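Local coordinates for protein phosphoribosylaminoimidazole-succinocarboxamide synthase (Pyrococcus horikoshii, PDB 3U55) that catalyses the ATP-dependent ligation of L-aspartate to the carboxylate of 5-amino-1-(5-phosphoribosyl)imidazole-4-carboxylate, yielding SAICAR in de novo purine biosynthesis, at residues M85-V90 with L119-D124; W47-L52 with A189-P194. All blocks are in the same frame, centred on the assembly; numbering follows the deposited sequence.

Two ways of joining distant parts of a chain are found here within one SAICAR synthetase fold. Interaction 1 pairs neighbouring strands, 84-93 and 111-121, of an antiparallel sheet; interaction 2 sets helix 45-62 against the loop between strands 186-188 and 197-201 of that same sheet. Their centres are about 19 Å apart, and in sequence the strand pair is nested inside the long loop that the helix contact closes. The two meet directly where CE of Met85 packs at 3.7 Å on CB of Ala189. The antiparallel sheet is thus held together mainly by main-chain bonds at interaction 1, while a loop leaving it packs on helix 45-62 at interaction 2.

Interaction 1: M85-V90 with L119-D124; sequences MYPLEV and LYYKND
Glu89 and Lys122 meet across an antiparallel strand pair, 88-90 against 119-121, at the end where the second strand passes into a loop. Glu89 is the hydrogen-bonded partner of Tyr120: its N reaches Tyr120 O at 2.9 Å, and its O accepts from Tyr120 N. Beyond the last bridge Lys122 N still bonds to Pro87 O at 2.8 Å; Pro87 is the centre of an inverse gamma turn. The side chain of Glu89 runs out extended, and that of Lys122 crosses it at about a right angle. The first part of the lysine chain packs closely, with CD of Lys122 3.4 Å from Leu88 O and CG of Lys122 3.6 Å from CG of Glu89. Bends at chi3 (70°) and chi4 (79°) then turn CE and NZ back toward the Glu89 carboxylate. Glu177 of strand 169-180 also forms a salt bridge to the ammonium, the stronger of its polar partners. An alanine in place of Glu89 would probably cost Lys122 NZ one of its two acidic partners and leave its aliphatic chain without the methylene it packs on, freer to turn. Lys122 NZ meets the anti lone pair of Glu89 OE1 at 3.2 Å.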
loop_
_atom_site.group_PDB
_atom_site.type_symbol
_atom_site.label_atom_id
_atom_site.label_comp_id
_atom_site.label_asym_id
_atom_site.label_seq_id
_atom_site.Cartn_x
_atom_site.Cartn_y
_atom_site.Cartn_z
ATOM N N MET A 85 17.517 -12.124 5.508
ATOM C CA MET A 85 16.686 -10.952 5.760
ATOM C C MET A 85 15.530 -10.827 4.784
ATOM O O MET A 85 15.689 -11.053 3.588
ATOM C CB MET A 85 17.535 -9.673 5.742
ATOM C CG MET A 85 18.514 -9.530 6.915
ATOM S SD MET A 85 17.747 -9.421 8.555
ATOM C CE MET A 85 16.880 -7.849 8.396
ATOM N N TYR A 86 14.358 -10.463 5.297
ATOM C CA TYR A 86 13.254 -10.058 4.427
ATOM C C TYR A 86 13.525 -8.645 3.918
ATOM O O TYR A 86 13.981 -7.792 4.689
ATOM C CB TYR A 86 11.921 -10.062 5.177
ATOM C CG TYR A 86 11.412 -11.433 5.550
ATOM C CD1 TYR A 86 10.815 -12.259 4.597
ATOM C CD2 TYR A 86 11.524 -11.904 6.858
ATOM C CE1 TYR A 86 10.341 -13.520 4.931
ATOM C CE2 TYR A 86 11.055 -13.166 7.207
ATOM C CZ TYR A 86 10.462 -13.965 6.243
ATOM O OH TYR A 86 9.990 -15.214 6.590
ATOM N N PRO A 87 13.219 -8.382 2.632
ATOM C CA PRO A 87 13.395 -7.043 2.075
ATOM C C PRO A 87 12.226 -6.133 2.476
ATOM O O PRO A 87 11.586 -5.533 1.614
ATOM C CB PRO A 87 13.403 -7.292 0.560
ATOM C CG PRO A 87 12.578 -8.499 0.369
ATOM C CD PRO A 87 12.724 -9.344 1.624
ATOM N N LEU A 88 11.962 -6.048 3.780
ATOM C CA LEU A 88 10.818 -5.297 4.297
ATOM C C LEU A 88 11.199 -4.310 5.378
ATOM O O LEU A 88 12.108 -4.558 6.168
ATOM C CB LEU A 88 9.758 -6.240 4.885
ATOM C CG LEU A 88 9.110 -7.322 4.018
ATOM C CD1 LEU A 88 8.265 -8.257 4.898
ATOM C CD2 LEU A 88 8.271 -6.707 2.897
ATOM N N GLU A 89 10.477 -3.192 5.406
ATOM C CA GLU A 89 10.394 -2.356 6.592
ATOM C C GLU A 89 8.942 -2.426 7.062
ATOM O O GLU A 89 8.023 -2.190 6.282
ATOM C CB GLU A 89 10.827 -0.922 6.283
ATOM C CG GLU A 89 12.337 -0.806 6.045
ATOM C CD GLU A 89 12.775 0.563 5.540
ATOM O OE1 GLU A 89 13.970 0.702 5.203
ATOM O OE2 GLU A 89 11.937 1.492 5.477
ATOM N N VAL A 90 8.750 -2.801 8.321
ATOM C CA VAL A 90 7.409 -3.004 8.870
ATOM C C VAL A 90 7.150 -1.878 9.853
ATOM O O VAL A 90 7.844 -1.752 10.862
ATOM C CB VAL A 90 7.278 -4.381 9.555
ATOM C CG1 VAL A 90 5.853 -4.612 10.083
ATOM C CG2 VAL A 90 7.664 -5.497 8.582
ATOM N N LEU A 119 3.550 -2.232 5.313
ATOM C CA LEU A 119 4.717 -2.941 4.786
ATOM C C LEU A 119 5.358 -2.102 3.697
ATOM O O LEU A 119 4.663 -1.589 2.816
ATOM C CB LEU A 119 4.304 -4.297 4.205
ATOM C CG LEU A 119 3.518 -5.230 5.136
ATOM C CD1 LEU A 119 2.979 -6.442 4.379
ATOM C CD2 LEU A 119 4.403 -5.673 6.295
ATOM N N TYR A 120 6.679 -1.966 3.767
ATOM C CA TYR A 120 7.450 -1.254 2.755
ATOM C C TYR A 120 8.483 -2.187 2.162
ATOM O O TYR A 120 9.156 -2.926 2.875
ATOM C CB TYR A 120 8.122 -0.001 3.323
ATOM C CG TYR A 120 7.124 1.050 3.726
ATOM C CD1 TYR A 120 6.723 2.038 2.825
ATOM C CD2 TYR A 120 6.556 1.043 5.003
ATOM C CE1 TYR A 120 5.785 2.993 3.177
ATOM C CE2 TYR A 120 5.619 1.998 5.370
ATOM C CZ TYR A 120 5.242 2.972 4.453
ATOM O OH TYR A 120 4.311 3.915 4.804
ATOM N N TYR A 121 8.566 -2.168 0.844
ATOM C CA TYR A 121 9.541 -2.977 0.126
ATOM C C TYR A 121 10.895 -2.266 0.127
ATOM O O TYR A 121 11.016 -1.167 -0.405
ATOM C CB TYR A 121 9.032 -3.220 -1.296
ATOM C CG TYR A 121 10.022 -3.858 -2.246
ATOM C CD1 TYR A 121 10.873 -4.882 -1.826
ATOM C CD2 TYR A 121 10.080 -3.456 -3.579
ATOM C CE1 TYR A 121 11.784 -5.476 -2.717
ATOM C CE2 TYR A 121 10.977 -4.043 -4.469
ATOM C CZ TYR A 121 11.824 -5.042 -4.031
ATOM O OH TYR A 121 12.705 -5.614 -4.931
ATOM N N LYS A 122 11.907 -2.890 0.731
ATOM C CA LYS A 122 13.250 -2.301 0.773
ATOM C C LYS A 122 13.903 -2.399 -0.601
ATOM O O LYS A 122 14.282 -3.483 -1.043
ATOM C CB LYS A 122 14.126 -2.973 1.833
ATOM C CG LYS A 122 13.797 -2.579 3.262
ATOM C CD LYS A 122 14.694 -3.306 4.273
ATOM C CE LYS A 122 16.141 -2.817 4.233
ATOM N NZ LYS A 122 16.308 -1.528 4.956
ATOM N N ASN A 123 13.996 -1.258 -1.277
ATOM C CA ASN A 123 14.520 -1.170 -2.638
ATOM C C ASN A 123 14.872 0.282 -2.913
ATOM O O ASN A 123 13.984 1.108 -3.081
ATOM C CB ASN A 123 13.480 -1.678 -3.654
ATOM C CG ASN A 123 14.000 -1.684 -5.089
ATOM O OD1 ASN A 123 14.415 -0.655 -5.621
ATOM N ND2 ASN A 123 13.960 -2.846 -5.724
ATOM N N ASP A 124 16.170 0.588 -2.949
ATOM C CA ASP A 124 16.644 1.971 -3.100
ATOM C C ASP A 124 16.201 2.613 -4.412
ATOM O O ASP A 124 15.795 3.781 -4.430
ATOM C CB ASP A 124 18.174 2.039 -2.985
ATOM C CG ASP A 124 18.668 1.845 -1.562
ATOM O OD1 ASP A 124 17.951 2.228 -0.612
ATOM O OD2 ASP A 124 19.790 1.322 -1.395
#

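Interaction 2: W47-L52 with A189-P194; sequences WLNAQL and ADEISP
Asn49 and Leu52, one helical turn apart on helix 45-62, face Ser193 and Pro194 in the loop that links strands 186-188 and 197-201, a helix-on-loop contact buried within the SAICAR synthetase fold. No direct hydrogen bond joins the two segments, and van der Waals contact does most of the work. CD1 of Leu52 rests 3.6 Å from CD of Pro194, the two side chains crossing at about a right angle. The carboxamide of Asn49 lies against the same ring, its OD1 3.5 Å from Pro194 CD and close to Ser193 CB as well. That oxygen is buried among carbons and has no hydrogen-bonding partner in the model, so the amide is held through its nitrogen and by packing. Tyr224 of helix 220-232 also touches both Asn49 and Pro194.

The polar links are indirect. Within the loop, Ser193 OG, placed between the backbone N and the carbonyl carbon (chi1 74°), donates to Glu191 OE1 at 2.6 Å from above the carboxylate plane. The other carboxylate oxygen, Glu191 OE2, forms a salt bridge with Lys13. A single water completes the bridge to the helix: it accepts from Asn49 ND2 at 3.2 Å and lies 2.9 Å from Glu191 OE1.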
loop_
_atom_site.group_PDB
_atom_site.type_symbol
_atom_site.label_atom_id
_atom_site.label_comp_id
_atom_site.label_asym_id
_atom_site.label_seq_id
_atom_site.Cartn_x
_atom_site.Cartn_y
_atom_site.Cartn_z
ATOM N N TRP A 47 26.287 5.475 20.590
ATOM C CA TRP A 47 26.260 4.859 21.914
ATOM C C TRP A 47 24.839 4.756 22.457
ATOM O O TRP A 47 24.422 3.690 22.911
ATOM C CB TRP A 47 27.161 5.622 22.892
ATOM C CG TRP A 47 27.378 4.910 24.197
ATOM C CD1 TRP A 47 28.388 4.033 24.498
ATOM C CD2 TRP A 47 26.576 5.017 25.379
ATOM N NE1 TRP A 47 28.261 3.587 25.791
ATOM C CE2 TRP A 47 27.156 4.172 26.355
ATOM C CE3 TRP A 47 25.419 5.741 25.708
ATOM C CZ2 TRP A 47 26.620 4.032 27.637
ATOM C CZ3 TRP A 47 24.888 5.601 26.984
ATOM C CH2 TRP A 47 25.492 4.753 27.934
ATOM N N LEU A 48 24.098 5.859 22.386
ATOM C CA LEU A 48 22.712 5.892 22.844
ATOM C C LEU A 48 21.821 4.900 22.101
ATOM O O LEU A 48 21.091 4.133 22.730
ATOM C CB LEU A 48 22.146 7.314 22.753
ATOM C CG LEU A 48 22.772 8.294 23.753
ATOM C CD1 LEU A 48 22.580 9.740 23.293
ATOM C CD2 LEU A 48 22.227 8.073 25.170
ATOM N N ASN A 49 21.887 4.907 20.772
ATOM C CA ASN A 49 21.084 3.978 19.968
ATOM C C ASN A 49 21.430 2.510 20.230
ATOM O O ASN A 49 20.532 1.661 20.294
ATOM C CB ASN A 49 21.177 4.311 18.475
ATOM C CG ASN A 49 20.490 5.624 18.122
ATOM O OD1 ASN A 49 19.736 6.176 18.919
ATOM N ND2 ASN A 49 20.762 6.132 16.926
ATOM N N ALA A 50 22.721 2.222 20.406
ATOM C CA ALA A 50 23.172 0.871 20.751
ATOM C C ALA A 50 22.606 0.426 22.103
ATOM O O ALA A 50 22.025 -0.661 22.209
ATOM C CB ALA A 50 24.692 0.792 20.753
ATOM N N GLN A 51 22.765 1.279 23.116
ATOM C CA GLN A 51 22.318 0.989 24.480
ATOM C C GLN A 51 20.805 0.802 24.558
ATOM O O GLN A 51 20.315 -0.134 25.204
ATOM C CB GLN A 51 22.749 2.098 25.449
ATOM C CG GLN A 51 24.250 2.217 25.664
ATOM C CD GLN A 51 24.869 0.980 26.285
ATOM O OE1 GLN A 51 24.425 0.500 27.326
ATOM N NE2 GLN A 51 25.911 0.465 25.651
ATOM N N LEU A 52 20.073 1.696 23.900
ATOM C CA LEU A 52 18.612 1.613 23.880
ATOM C C LEU A 52 18.104 0.380 23.118
ATOM O O LEU A 52 17.116 -0.241 23.523
ATOM C CB LEU A 52 18.006 2.908 23.337
ATOM C CG LEU A 52 18.159 4.106 24.278
ATOM C CD1 LEU A 52 17.885 5.410 23.548
ATOM C CD2 LEU A 52 17.263 3.973 25.511
ATOM N N ALA A 189 15.029 -8.163 13.713
ATOM C CA ALA A 189 16.411 -7.753 13.441
ATOM C C ALA A 189 16.600 -6.237 13.545
ATOM O O ALA A 189 15.875 -5.574 14.291
ATOM C CB ALA A 189 16.853 -8.275 12.071
ATOM N N ASP A 190 17.585 -5.703 12.814
ATOM C CA ASP A 190 17.887 -4.265 12.794
ATOM C C ASP A 190 18.024 -3.685 14.215
ATOM O O ASP A 190 18.680 -4.294 15.074
ATOM C CB ASP A 190 16.867 -3.486 11.929
ATOM C CG ASP A 190 17.373 -2.106 11.516
ATOM O OD1 ASP A 190 16.704 -1.099 11.835
ATOM O OD2 ASP A 190 18.447 -2.023 10.885
ATOM N N GLU A 191 17.408 -2.527 14.458
ATOM C CA GLU A 191 17.561 -1.799 15.720
ATOM C C GLU A 191 16.211 -1.333 16.251
ATOM O O GLU A 191 15.213 -1.329 15.520
ATOM C CB GLU A 191 18.482 -0.578 15.524
ATOM C CG GLU A 191 17.850 0.546 14.698
ATOM C CD GLU A 191 18.742 1.773 14.540
ATOM O OE1 GLU A 191 18.930 2.530 15.517
ATOM O OE2 GLU A 191 19.239 1.990 13.419
ATOM N N ILE A 192 16.187 -0.936 17.520
ATOM C CA ILE A 192 15.029 -0.256 18.100
ATOM C C ILE A 192 15.575 0.917 18.902
ATOM O O ILE A 192 16.188 0.723 19.954
ATOM C CB ILE A 192 14.166 -1.177 19.007
ATOM C CG1 ILE A 192 13.698 -2.424 18.252
ATOM C CG2 ILE A 192 12.956 -0.409 19.558
ATOM C CD1 ILE A 192 12.998 -3.449 19.128
ATOM N N SER A 193 15.363 2.125 18.389
ATOM C CA SER A 193 15.993 3.321 18.937
ATOM C C SER A 193 15.196 4.571 18.573
ATOM O O SER A 193 14.245 4.500 17.790
ATOM C CB SER A 193 17.416 3.455 18.379
ATOM O OG SER A 193 17.375 3.881 17.029
ATOM N N PRO A 194 15.595 5.736 19.123
ATOM C CA PRO A 194 14.958 6.989 18.721
ATOM C C PRO A 194 15.171 7.339 17.240
ATOM O O PRO A 194 14.533 8.265 16.735
ATOM C CB PRO A 194 15.634 8.024 19.624
ATOM C CG PRO A 194 16.085 7.244 20.816
ATOM C CD PRO A 194 16.524 5.936 20.250
HETATM O O HOH W 1 21.166 4.094 14.457
#